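Local coordinates for L-hydantoinase (Arthrobacter aurescens, PDB 1GKR), which hydrolyses the cyclic amide ring of 5-substituted hydantoins at a two-zinc centre, preferring aryl derivatives, with a stereoselectivity that depends on the substrate, at residues Q191-Q196 with P213-N218; N333-L338 with Y411-G416; R296-L301 with P343-N348. All coordinates share one frame; numbering follows the deposited sequence.

Contact 1: residues Q191-Q196 with P213-N218; sequences QALQKQ and PVFQEN
The Phe215 ring meets Leu193 obliquely, its CE2 4.5 Å from Leu193 CD1, while Phe167 of a second subunit packs against the same phenyl group with the two ring planes about 35° apart. The pyrrolidine ring of Pro213 offers its CG and CD corner to the same methyl, and Leu193 CD1 comes within 3.5 Å of Pro213 CD. The extended chi2 of Leu193 (175°) carries CD1 out from helix 187-199 to these two rings. In the TIM-barrel fold of the amidohydrolases, this helix follows strand 179-182, whose end leads into the zinc ligand His183, and helix 214-231 runs on to the neighbouring parallel strand 234-237. Pro213 is the N-cap residue of the latter helix. Gln216 NE2 donates to Pro213 O at 3.1 Å, tilted 20° from the carbonyl plane. That amide is held at both ends, because Gln216 NE2 also donates to Glu185 OE2 and Gln216 OE1 accepts from Asn186 N, just ahead of helix 187-199. Phe167 of the second subunit packs on Leu193 as well.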
ATOM      1  N   GLN A 191     -25.340  13.272 -12.005  1.00 21.16           N
ATOM      2  CA  GLN A 191     -26.595  13.346 -12.743  1.00 23.53           C
ATOM      3  C   GLN A 191     -27.440  12.102 -12.516  1.00 24.28           C
ATOM      4  O   GLN A 191     -28.635  12.204 -12.231  1.00 26.57           O
ATOM      5  CB  GLN A 191     -26.340  13.481 -14.234  1.00 27.71           C
ATOM      6  CG  GLN A 191     -25.750  14.799 -14.652  1.00 34.85           C
ATOM      7  CD  GLN A 191     -25.468  14.842 -16.142  1.00 40.93           C
ATOM      8  OE1 GLN A 191     -24.790  15.749 -16.627  1.00 44.06           O
ATOM      9  NE2 GLN A 191     -25.989  13.857 -16.881  1.00 44.32           N
ATOM     10  N   ALA A 192     -26.825  10.929 -12.647  1.00 21.22           N
ATOM     11  CA  ALA A 192     -27.550   9.680 -12.455  1.00 20.96           C
ATOM     12  C   ALA A 192     -28.143   9.606 -11.059  1.00 21.89           C
ATOM     13  O   ALA A 192     -29.321   9.281 -10.892  1.00 24.62           O
ATOM     14  CB  ALA A 192     -26.636   8.490 -12.695  1.00 18.54           C
ATOM     15  N   LEU A 193     -27.335   9.901 -10.052  1.00 20.21           N
ATOM     16  CA  LEU A 193     -27.831   9.862  -8.692  1.00 21.89           C
ATOM     17  C   LEU A 193     -28.943  10.896  -8.460  1.00 24.33           C
ATOM     18  O   LEU A 193     -29.903  10.624  -7.739  1.00 24.55           O
ATOM     19  CB  LEU A 193     -26.681  10.085  -7.717  1.00 20.87           C
ATOM     20  CG  LEU A 193     -25.673   8.946  -7.707  1.00 19.26           C
ATOM     21  CD1 LEU A 193     -24.519   9.313  -6.815  1.00 19.60           C
ATOM     22  CD2 LEU A 193     -26.346   7.673  -7.228  1.00 15.39           C
ATOM     23  N   GLN A 194     -28.827  12.074  -9.065  1.00 25.41           N
ATOM     24  CA  GLN A 194     -29.859  13.093  -8.894  1.00 30.32           C
ATOM     25  C   GLN A 194     -31.204  12.561  -9.337  1.00 33.80           C
ATOM     26  O   GLN A 194     -32.209  12.747  -8.651  1.00 34.86           O
ATOM     27  CB  GLN A 194     -29.545  14.332  -9.715  1.00 31.63           C
ATOM     28  CG  GLN A 194     -28.805  15.399  -8.965  1.00 34.80           C
ATOM     29  CD  GLN A 194     -28.380  16.529  -9.870  1.00 37.10           C
ATOM     30  OE1 GLN A 194     -27.794  17.503  -9.417  1.00 39.47           O
ATOM     31  NE2 GLN A 194     -28.670  16.402 -11.163  1.00 38.72           N
ATOM     32  N   LYS A 195     -31.216  11.909 -10.498  1.00 36.02           N
ATOM     33  CA  LYS A 195     -32.444  11.351 -11.033  1.00 36.30           C
ATOM     34  C   LYS A 195     -32.999  10.297 -10.105  1.00 35.46           C
ATOM     35  O   LYS A 195     -34.177  10.334  -9.780  1.00 38.56           O
ATOM     36  CB  LYS A 195     -32.224  10.768 -12.431  1.00 38.20           C
ATOM     37  CG  LYS A 195     -31.892  11.832 -13.460  1.00 46.50           C
ATOM     38  CD  LYS A 195     -32.072  11.356 -14.904  1.00 54.82           C
ATOM     39  CE  LYS A 195     -31.847  12.521 -15.899  1.00 58.87           C
ATOM     40  NZ  LYS A 195     -32.196  12.214 -17.330  1.00 60.80           N
ATOM     41  N   GLN A 196     -32.164   9.369  -9.657  1.00 34.47           N
ATOM     42  CA  GLN A 196     -32.655   8.329  -8.764  1.00 35.52           C
ATOM     43  C   GLN A 196     -33.246   8.960  -7.505  1.00 35.89           C
ATOM     44  O   GLN A 196     -34.377   8.657  -7.130  1.00 36.88           O
ATOM     45  CB  GLN A 196     -31.538   7.361  -8.360  1.00 36.93           C
ATOM     46  CG  GLN A 196     -30.724   6.783  -9.514  1.00 41.18           C
ATOM     47  CD  GLN A 196     -29.905   5.556  -9.107  1.00 43.12           C
ATOM     48  OE1 GLN A 196     -29.472   5.430  -7.954  1.00 41.36           O
ATOM     49  NE2 GLN A 196     -29.679   4.652 -10.061  1.00 43.73           N
ATOM     50  N   PRO A 213     -22.218  11.957  -3.369  1.00 14.10           N
ATOM     51  CA  PRO A 213     -21.506  11.213  -2.321  1.00 13.60           C
ATOM     52  C   PRO A 213     -19.990  11.276  -2.389  1.00 13.69           C
ATOM     53  O   PRO A 213     -19.428  11.693  -3.403  1.00 13.89           O
ATOM     54  CB  PRO A 213     -22.043   9.788  -2.481  1.00 11.65           C
ATOM     55  CG  PRO A 213     -22.337   9.705  -3.930  1.00 11.79           C
ATOM     56  CD  PRO A 213     -22.987  11.034  -4.223  1.00 12.53           C
ATOM     57  N   VAL A 214     -19.327  10.849  -1.316  1.00 13.00           N
ATOM     58  CA  VAL A 214     -17.874  10.897  -1.293  1.00 14.62           C
ATOM     59  C   VAL A 214     -17.241   9.971  -2.319  1.00 15.67           C
ATOM     60  O   VAL A 214     -16.217  10.316  -2.913  1.00 17.49           O
ATOM     61  CB  VAL A 214     -17.277  10.545   0.106  1.00 12.82           C
ATOM     62  CG1 VAL A 214     -17.997  11.294   1.190  1.00 12.40           C
ATOM     63  CG2 VAL A 214     -17.355   9.086   0.350  1.00 21.55           C
ATOM     64  N   PHE A 215     -17.849   8.812  -2.561  1.00 16.22           N
ATOM     65  CA  PHE A 215     -17.241   7.879  -3.495  1.00 14.73           C
ATOM     66  C   PHE A 215     -17.039   8.490  -4.876  1.00 14.64           C
ATOM     67  O   PHE A 215     -16.059   8.171  -5.552  1.00 15.68           O
ATOM     68  CB  PHE A 215     -18.031   6.566  -3.540  1.00 13.74           C
ATOM     69  CG  PHE A 215     -19.073   6.501  -4.606  1.00 15.39           C
ATOM     70  CD1 PHE A 215     -18.717   6.272  -5.933  1.00 14.84           C
ATOM     71  CD2 PHE A 215     -20.418   6.625  -4.284  1.00 16.48           C
ATOM     72  CE1 PHE A 215     -19.684   6.163  -6.928  1.00 15.07           C
ATOM     73  CE2 PHE A 215     -21.403   6.519  -5.272  1.00 16.44           C
ATOM     74  CZ  PHE A 215     -21.036   6.287  -6.596  1.00 18.61           C
ATOM     75  N   GLN A 216     -17.927   9.387  -5.296  1.00 12.83           N
ATOM     76  CA  GLN A 216     -17.730   9.999  -6.604  1.00 11.59           C
ATOM     77  C   GLN A 216     -16.733  11.151  -6.510  1.00 12.23           C
ATOM     78  O   GLN A 216     -15.966  11.387  -7.444  1.00 11.54           O
ATOM     79  CB  GLN A 216     -19.062  10.447  -7.242  1.00  8.32           C
ATOM     80  CG  GLN A 216     -19.885  11.485  -6.513  1.00  8.52           C
ATOM     81  CD  GLN A 216     -19.389  12.891  -6.747  1.00 11.73           C
ATOM     82  OE1 GLN A 216     -18.945  13.236  -7.845  1.00 12.44           O
ATOM     83  NE2 GLN A 216     -19.478  13.726  -5.717  1.00 11.77           N
ATOM     84  N   GLU A 217     -16.706  11.850  -5.378  1.00 11.55           N
ATOM     85  CA  GLU A 217     -15.746  12.938  -5.231  1.00 12.19           C
ATOM     86  C   GLU A 217     -14.361  12.313  -5.240  1.00 14.05           C
ATOM     87  O   GLU A 217     -13.433  12.795  -5.893  1.00 15.95           O
ATOM     88  CB  GLU A 217     -15.936  13.680  -3.906  1.00  8.16           C
ATOM     89  CG  GLU A 217     -14.843  14.704  -3.627  1.00  4.73           C
ATOM     90  CD  GLU A 217     -15.040  15.434  -2.315  1.00  7.96           C
ATOM     91  OE1 GLU A 217     -15.687  14.888  -1.407  1.00 13.14           O
ATOM     92  OE2 GLU A 217     -14.532  16.557  -2.163  1.00 14.74           O
ATOM     93  N   ASN A 218     -14.226  11.220  -4.508  1.00 13.86           N
ATOM     94  CA  ASN A 218     -12.947  10.553  -4.420  1.00 13.90           C
ATOM     95  C   ASN A 218     -12.515   9.885  -5.714  1.00 12.07           C
ATOM     96  O   ASN A 218     -11.326   9.764  -5.983  1.00 12.50           O
ATOM     97  CB  ASN A 218     -12.977   9.574  -3.255  1.00 14.03           C
ATOM     98  CG  ASN A 218     -12.997  10.287  -1.908  1.00 12.80           C
ATOM     99  OD1 ASN A 218     -13.272   9.677  -0.874  1.00 16.41           O
ATOM    100  ND2 ASN A 218     -12.696  11.584  -1.917  1.00  5.74           N
TER

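Contact 2: residues N333-L338 with Y411-G416; sequences NGALGL and YSPFDG
Leu336 and Tyr411 meet where two irregular loops pass each other, the CA atoms of Leu336 and Ser412 lying 6.0 Å apart and the second loop folding into a type I beta turn from Ser412 to Asp415. Leu336 sends CD1 to 3.4 Å from Tyr411 O, a methyl laid against a carbonyl; its CG stands beside the backbone N (chi1 -61°), the side that brings the isobutyl group over the Tyr411 backbone. Next to it, Ala335 CB packs on the proline ring of the turn, 3.8 Å from Pro413 CG. Ser412 OG accepts from Phe414 N at 3.0 Å, an ST turn that braces the start of the beta turn. The phenol hydroxyl of Tyr411 turns to another loop, where Tyr411 OH donates to His316 O. The loop 333-338 runs near the zinc site, the side chains of Ala335 and Asp312 being about 7 Å apart. No direct hydrogen bond joins the loops. One water accepts from Leu336 N (3.0 Å) and donates to Tyr411 O (3.1 Å), and another links Ser412 OG with Leu336 O, the latter bond weak, so the polar link between the loops runs through water while the side chains supply the apolar cover.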
ATOM      1  N   ASN A 333     -25.499  26.668  -5.392  1.00 25.51           N
ATOM      2  CA  ASN A 333     -24.361  26.366  -4.529  1.00 27.29           C
ATOM      3  C   ASN A 333     -23.525  27.603  -4.212  1.00 26.81           C
ATOM      4  O   ASN A 333     -23.411  28.523  -5.030  1.00 31.00           O
ATOM      5  CB  ASN A 333     -23.446  25.323  -5.182  1.00 30.20           C
ATOM      6  CG  ASN A 333     -24.146  24.004  -5.426  1.00 35.55           C
ATOM      7  OD1 ASN A 333     -25.058  23.622  -4.685  1.00 38.81           O
ATOM      8  ND2 ASN A 333     -23.712  23.285  -6.455  1.00 37.60           N
ATOM      9  N   GLY A 334     -22.932  27.624  -3.028  1.00 20.29           N
ATOM     10  CA  GLY A 334     -22.093  28.749  -2.689  1.00 17.64           C
ATOM     11  C   GLY A 334     -22.287  29.278  -1.294  1.00 16.56           C
ATOM     12  O   GLY A 334     -23.322  29.063  -0.674  1.00 16.77           O
ATOM     13  N   ALA A 335     -21.273  29.975  -0.801  1.00 15.00           N
ATOM     14  CA  ALA A 335     -21.337  30.564   0.521  1.00 15.94           C
ATOM     15  C   ALA A 335     -20.294  31.649   0.583  1.00 16.51           C
ATOM     16  O   ALA A 335     -19.223  31.488   0.016  1.00 19.35           O
ATOM     17  CB  ALA A 335     -21.056  29.521   1.575  1.00 13.23           C
ATOM     18  N   LEU A 336     -20.614  32.760   1.244  1.00 17.88           N
ATOM     19  CA  LEU A 336     -19.656  33.855   1.401  1.00 17.29           C
ATOM     20  C   LEU A 336     -18.677  33.368   2.454  1.00 16.19           C
ATOM     21  O   LEU A 336     -19.020  32.499   3.250  1.00 15.28           O
ATOM     22  CB  LEU A 336     -20.356  35.125   1.885  1.00 15.30           C
ATOM     23  CG  LEU A 336     -21.432  35.672   0.944  1.00 16.98           C
ATOM     24  CD1 LEU A 336     -22.032  36.928   1.524  1.00 20.62           C
ATOM     25  CD2 LEU A 336     -20.827  35.993  -0.400  1.00 16.46           C
ATOM     26  N   GLY A 337     -17.459  33.899   2.457  1.00 17.46           N
ATOM     27  CA  GLY A 337     -16.491  33.451   3.443  1.00 15.82           C
ATOM     28  C   GLY A 337     -15.313  34.378   3.639  1.00 16.85           C
ATOM     29  O   GLY A 337     -14.489  34.181   4.534  1.00 19.67           O
ATOM     30  N   LEU A 338     -15.238  35.405   2.809  1.00 15.79           N
ATOM     31  CA  LEU A 338     -14.148  36.356   2.881  1.00 15.79           C
ATOM     32  C   LEU A 338     -14.044  37.072   4.222  1.00 16.55           C
ATOM     33  O   LEU A 338     -12.956  37.425   4.670  1.00 16.94           O
ATOM     34  CB  LEU A 338     -14.324  37.378   1.775  1.00 14.21           C
ATOM     35  CG  LEU A 338     -13.168  37.586   0.818  1.00 14.87           C
ATOM     36  CD1 LEU A 338     -12.360  36.331   0.668  1.00 13.36           C
ATOM     37  CD2 LEU A 338     -13.750  38.026  -0.522  1.00 15.72           C
ATOM     38  N   TYR A 411     -25.464  37.387   3.827  1.00 20.75           N
ATOM     39  CA  TYR A 411     -25.918  36.194   4.536  1.00 20.32           C
ATOM     40  C   TYR A 411     -24.745  35.236   4.684  1.00 20.26           C
ATOM     41  O   TYR A 411     -23.773  35.322   3.940  1.00 21.45           O
ATOM     42  CB  TYR A 411     -27.078  35.534   3.802  1.00 20.25           C
ATOM     43  CG  TYR A 411     -26.756  35.087   2.407  1.00 21.41           C
ATOM     44  CD1 TYR A 411     -26.182  33.841   2.172  1.00 21.60           C
ATOM     45  CD2 TYR A 411     -27.037  35.905   1.316  1.00 22.73           C
ATOM     46  CE1 TYR A 411     -25.899  33.416   0.883  1.00 21.87           C
ATOM     47  CE2 TYR A 411     -26.755  35.489   0.016  1.00 23.38           C
ATOM     48  CZ  TYR A 411     -26.187  34.243  -0.189  1.00 21.76           C
ATOM     49  OH  TYR A 411     -25.906  33.827  -1.462  1.00 21.10           O
ATOM     50  N   SER A 412     -24.821  34.324   5.643  1.00 19.91           N
ATOM     51  CA  SER A 412     -23.709  33.420   5.860  1.00 19.12           C
ATOM     52  C   SER A 412     -24.101  32.220   6.685  1.00 20.21           C
ATOM     53  O   SER A 412     -24.936  32.327   7.578  1.00 20.92           O
ATOM     54  CB  SER A 412     -22.583  34.172   6.570  1.00 18.36           C
ATOM     55  OG  SER A 412     -21.681  33.279   7.195  1.00 18.62           O
ATOM     56  N   PRO A 413     -23.491  31.056   6.399  1.00 21.36           N
ATOM     57  CA  PRO A 413     -23.759  29.801   7.118  1.00 21.47           C
ATOM     58  C   PRO A 413     -23.342  29.962   8.585  1.00 22.65           C
ATOM     59  O   PRO A 413     -23.844  29.277   9.468  1.00 23.37           O
ATOM     60  CB  PRO A 413     -22.858  28.789   6.413  1.00 17.08           C
ATOM     61  CG  PRO A 413     -22.568  29.409   5.101  1.00 18.01           C
ATOM     62  CD  PRO A 413     -22.440  30.861   5.391  1.00 18.10           C
ATOM     63  N   PHE A 414     -22.417  30.886   8.822  1.00 24.12           N
ATOM     64  CA  PHE A 414     -21.882  31.141  10.155  1.00 26.62           C
ATOM     65  C   PHE A 414     -22.634  32.230  10.892  1.00 28.69           C
ATOM     66  O   PHE A 414     -22.309  32.547  12.033  1.00 28.13           O
ATOM     67  CB  PHE A 414     -20.410  31.550  10.052  1.00 26.31           C
ATOM     68  CG  PHE A 414     -19.573  30.593   9.256  1.00 25.66           C
ATOM     69  CD1 PHE A 414     -19.432  29.270   9.662  1.00 23.93           C
ATOM     70  CD2 PHE A 414     -18.943  31.008   8.090  1.00 25.54           C
ATOM     71  CE1 PHE A 414     -18.681  28.374   8.915  1.00 25.33           C
ATOM     72  CE2 PHE A 414     -18.188  30.117   7.335  1.00 26.69           C
ATOM     73  CZ  PHE A 414     -18.055  28.797   7.748  1.00 25.09           C
ATOM     74  N   ASP A 415     -23.636  32.806  10.242  1.00 29.72           N
ATOM     75  CA  ASP A 415     -24.395  33.882  10.863  1.00 30.45           C
ATOM     76  C   ASP A 415     -24.801  33.502  12.284  1.00 30.65           C
ATOM     77  O   ASP A 415     -25.282  32.394  12.529  1.00 29.58           O
ATOM     78  CB  ASP A 415     -25.620  34.198  10.006  1.00 31.00           C
ATOM     79  CG  ASP A 415     -26.215  35.559  10.305  1.00 31.78           C
ATOM     80  OD1 ASP A 415     -25.470  36.511  10.646  1.00 30.22           O
ATOM     81  OD2 ASP A 415     -27.447  35.679  10.170  1.00 34.14           O
ATOM     82  N   GLY A 416     -24.561  34.418  13.220  1.00 31.11           N
ATOM     83  CA  GLY A 416     -24.916  34.179  14.607  1.00 30.92           C
ATOM     84  C   GLY A 416     -23.889  33.453  15.458  1.00 31.42           C
ATOM     85  O   GLY A 416     -23.921  33.541  16.692  1.00 30.18           O
TER
HETATM   86  O   HOH W   1     -19.419  33.834   5.517  1.00 13.31           O
HETATM   87  O   HOH W   2     -23.239  32.560   2.660  1.00 27.88           O

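Contact 3: residues R296-L301 with P343-N348; sequences RLWEQL and PMMLTN
Trp298 of helix 291-303 reaches across to Met345 and Asn348 of helix 341-350, two helices of the TIM-barrel domain whose short segments run almost at right angles (crossing angle -96°). The segment axes come no closer than 14.0 Å, so long side chains bridge the gap. The apolar part centres on the Met345 methyl. Bent at both chi2 (-44°) and chi3 (-66°), the methionine brings CE to 3.9 Å from Trp298 CH2, crossing the indole obliquely, and to 3.8 Å from Leu301 CD1, which it meets tip to tip. Leu268 of the short helix 265-268 and Met364 of helix 357-372 also pack on Met345. Polar and charged neighbours hold the indole and its surroundings. Trp298 NE1 donates to Leu268 O, and Arg354 makes a cation-pi interaction with the ring. With an alanine in place of Trp298, Leu268 O would probably lose this donor, Arg354 its aromatic partner, and a gap would open beside the Met345 methyl. Asn348 O takes a weak hydrogen bond from Arg354 NH1. The far corner of the indole lies by this stretch of backbone, where Trp298 CH2 comes within 3.6 Å of Asn348 O and the oxygen approaches the ring obliquely.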
ATOM      1  N   ARG A 296     -11.949  13.725  11.720  1.00 18.35           N
ATOM      2  CA  ARG A 296     -10.767  13.322  10.967  1.00 17.52           C
ATOM      3  C   ARG A 296     -10.126  14.522  10.288  1.00 16.49           C
ATOM      4  O   ARG A 296      -8.920  14.734  10.379  1.00 16.16           O
ATOM      5  CB  ARG A 296     -11.151  12.308   9.900  1.00 23.05           C
ATOM      6  CG  ARG A 296     -11.395  10.909  10.399  1.00 25.09           C
ATOM      7  CD  ARG A 296     -10.148  10.065  10.191  1.00 34.27           C
ATOM      8  NE  ARG A 296      -9.889   9.734   8.785  1.00 36.84           N
ATOM      9  CZ  ARG A 296     -10.782   9.172   7.968  1.00 37.72           C
ATOM     10  NH1 ARG A 296     -12.009   8.882   8.403  1.00 36.54           N
ATOM     11  NH2 ARG A 296     -10.444   8.876   6.718  1.00 37.24           N
ATOM     12  N   LEU A 297     -10.947  15.294   9.592  1.00 15.71           N
ATOM     13  CA  LEU A 297     -10.486  16.475   8.880  1.00 15.77           C
ATOM     14  C   LEU A 297      -9.650  17.373   9.776  1.00 16.28           C
ATOM     15  O   LEU A 297      -8.561  17.817   9.383  1.00 16.84           O
ATOM     16  CB  LEU A 297     -11.689  17.253   8.360  1.00 17.44           C
ATOM     17  CG  LEU A 297     -11.851  17.464   6.857  1.00 18.06           C
ATOM     18  CD1 LEU A 297     -11.510  16.215   6.080  1.00 16.16           C
ATOM     19  CD2 LEU A 297     -13.291  17.882   6.600  1.00 19.47           C
ATOM     20  N   TRP A 298     -10.152  17.638  10.982  1.00 15.01           N
ATOM     21  CA  TRP A 298      -9.435  18.498  11.919  1.00 15.61           C
ATOM     22  C   TRP A 298      -8.084  17.933  12.338  1.00 17.89           C
ATOM     23  O   TRP A 298      -7.144  18.692  12.587  1.00 18.93           O
ATOM     24  CB  TRP A 298     -10.276  18.775  13.153  1.00 12.23           C
ATOM     25  CG  TRP A 298     -11.213  19.929  12.991  1.00 14.61           C
ATOM     26  CD1 TRP A 298     -12.574  19.875  12.795  1.00 13.34           C
ATOM     27  CD2 TRP A 298     -10.881  21.317  13.085  1.00 15.31           C
ATOM     28  NE1 TRP A 298     -13.103  21.142  12.775  1.00 12.58           N
ATOM     29  CE2 TRP A 298     -12.090  22.048  12.950  1.00 15.43           C
ATOM     30  CE3 TRP A 298      -9.679  22.016  13.275  1.00 15.02           C
ATOM     31  CZ2 TRP A 298     -12.133  23.446  13.000  1.00 16.75           C
ATOM     32  CZ3 TRP A 298      -9.717  23.407  13.325  1.00 16.77           C
ATOM     33  CH2 TRP A 298     -10.940  24.109  13.188  1.00 18.99           C
ATOM     34  N   GLU A 299      -7.986  16.611  12.424  1.00 19.05           N
ATOM     35  CA  GLU A 299      -6.719  15.984  12.782  1.00 21.94           C
ATOM     36  C   GLU A 299      -5.751  16.152  11.618  1.00 20.58           C
ATOM     37  O   GLU A 299      -4.599  16.539  11.785  1.00 20.83           O
ATOM     38  CB  GLU A 299      -6.913  14.502  13.049  1.00 26.52           C
ATOM     39  CG  GLU A 299      -7.524  14.172  14.386  1.00 38.50           C
ATOM     40  CD  GLU A 299      -7.776  12.681  14.539  1.00 44.61           C
ATOM     41  OE1 GLU A 299      -6.877  11.887  14.163  1.00 46.56           O
ATOM     42  OE2 GLU A 299      -8.866  12.307  15.035  1.00 46.37           O
ATOM     43  N   GLN A 300      -6.239  15.861  10.424  1.00 20.65           N
ATOM     44  CA  GLN A 300      -5.416  15.975   9.239  1.00 21.04           C
ATOM     45  C   GLN A 300      -4.880  17.390   9.077  1.00 21.20           C
ATOM     46  O   GLN A 300      -3.747  17.587   8.635  1.00 21.62           O
ATOM     47  CB  GLN A 300      -6.231  15.569   8.017  1.00 20.04           C
ATOM     48  CG  GLN A 300      -6.827  14.186   8.142  1.00 17.64           C
ATOM     49  CD  GLN A 300      -7.547  13.766   6.893  1.00 20.66           C
ATOM     50  OE1 GLN A 300      -8.413  14.488   6.392  1.00 22.44           O
ATOM     51  NE2 GLN A 300      -7.207  12.591   6.381  1.00 18.26           N
ATOM     52  N   LEU A 301      -5.694  18.373   9.450  1.00 19.05           N
ATOM     53  CA  LEU A 301      -5.295  19.767   9.325  1.00 18.74           C
ATOM     54  C   LEU A 301      -4.086  20.053  10.203  1.00 18.54           C
ATOM     55  O   LEU A 301      -3.037  20.465   9.718  1.00 15.86           O
ATOM     56  CB  LEU A 301      -6.448  20.686   9.737  1.00 19.78           C
ATOM     57  CG  LEU A 301      -6.581  22.084   9.124  1.00 17.69           C
ATOM     58  CD1 LEU A 301      -7.057  23.030  10.206  1.00 16.27           C
ATOM     59  CD2 LEU A 301      -5.280  22.567   8.545  1.00 13.39           C
ATOM     60  N   PRO A 343     -11.396  34.529  11.228  1.00 17.64           N
ATOM     61  CA  PRO A 343     -12.003  34.414  12.556  1.00 16.88           C
ATOM     62  C   PRO A 343     -12.597  33.042  12.872  1.00 16.17           C
ATOM     63  O   PRO A 343     -12.569  32.593  14.028  1.00 16.10           O
ATOM     64  CB  PRO A 343     -13.039  35.554  12.583  1.00 14.68           C
ATOM     65  CG  PRO A 343     -13.127  36.035  11.161  1.00 16.00           C
ATOM     66  CD  PRO A 343     -11.775  35.797  10.585  1.00 16.85           C
ATOM     67  N   MET A 344     -13.112  32.356  11.862  1.00 13.28           N
ATOM     68  CA  MET A 344     -13.672  31.050  12.126  1.00 14.72           C
ATOM     69  C   MET A 344     -12.559  30.070  12.497  1.00 17.71           C
ATOM     70  O   MET A 344     -12.718  29.287  13.433  1.00 20.25           O
ATOM     71  CB  MET A 344     -14.460  30.555  10.919  1.00 14.15           C
ATOM     72  CG  MET A 344     -15.851  30.047  11.273  1.00 19.33           C
ATOM     73  SD  MET A 344     -16.735  31.182  12.384  1.00 22.60           S
ATOM     74  CE  MET A 344     -17.692  30.059  13.313  1.00 23.05           C
ATOM     75  N   MET A 345     -11.428  30.122  11.786  1.00 18.51           N
ATOM     76  CA  MET A 345     -10.295  29.230  12.072  1.00 16.04           C
ATOM     77  C   MET A 345      -9.652  29.590  13.411  1.00 18.80           C
ATOM     78  O   MET A 345      -9.285  28.718  14.200  1.00 20.54           O
ATOM     79  CB  MET A 345      -9.233  29.323  10.972  1.00 11.87           C
ATOM     80  CG  MET A 345      -9.669  28.797   9.632  1.00 10.91           C
ATOM     81  SD  MET A 345     -10.555  27.236   9.755  1.00 12.41           S
ATOM     82  CE  MET A 345      -9.279  26.140  10.358  1.00  7.03           C
ATOM     83  N   LEU A 346      -9.507  30.887  13.653  1.00 18.33           N
ATOM     84  CA  LEU A 346      -8.935  31.377  14.895  1.00 17.72           C
ATOM     85  C   LEU A 346      -9.818  30.947  16.069  1.00 18.25           C
ATOM     86  O   LEU A 346      -9.334  30.448  17.079  1.00 15.65           O
ATOM     87  CB  LEU A 346      -8.872  32.896  14.835  1.00 18.13           C
ATOM     88  CG  LEU A 346      -7.523  33.606  14.753  1.00 20.09           C
ATOM     89  CD1 LEU A 346      -6.478  32.754  14.067  1.00 18.18           C
ATOM     90  CD2 LEU A 346      -7.744  34.925  14.031  1.00 19.17           C
ATOM     91  N   THR A 347     -11.123  31.130  15.908  1.00 18.74           N
ATOM     92  CA  THR A 347     -12.095  30.801  16.940  1.00 18.50           C
ATOM     93  C   THR A 347     -12.264  29.321  17.271  1.00 19.27           C
ATOM     94  O   THR A 347     -12.106  28.925  18.421  1.00 21.09           O
ATOM     95  CB  THR A 347     -13.482  31.384  16.573  1.00 17.59           C
ATOM     96  OG1 THR A 347     -13.428  32.812  16.650  1.00 17.85           O
ATOM     97  CG2 THR A 347     -14.557  30.876  17.508  1.00 12.53           C
ATOM     98  N   ASN A 348     -12.584  28.504  16.277  1.00 18.25           N
ATOM     99  CA  ASN A 348     -12.808  27.087  16.521  1.00 18.16           C
ATOM    100  C   ASN A 348     -11.591  26.205  16.349  1.00 19.88           C
ATOM    101  O   ASN A 348     -11.654  24.995  16.601  1.00 20.49           O
ATOM    102  CB  ASN A 348     -13.921  26.590  15.619  1.00 20.36           C
ATOM    103  CG  ASN A 348     -15.187  27.392  15.784  1.00 23.68           C
ATOM    104  OD1 ASN A 348     -15.815  27.369  16.841  1.00 25.89           O
ATOM    105  ND2 ASN A 348     -15.560  28.124  14.743  1.00 25.69           N
TER

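How the contacts relate
From the N terminus, contact 1 comes first and is complete before the others begin: it closes a short, largely helical excursion of 16 residues between helices 187-199 and 214-231, at the subunit interface. Contact 3 opens next at 296-301, and contact 2 opens at 333-338 before contact 3 closes at 343-348; contact 2 then closes at 411-416, so the two cross. Contact 3 joins two helices, whereas contact 2 ties the loop before helix 341-350 to the loop before strand 418-428. Their centres are about 17 Å apart, and they touch where Phe414 CD1 packs 4.0 Å from Met344 CG. Contact 1 touches neither, its centre lying 25 Å or more from theirs.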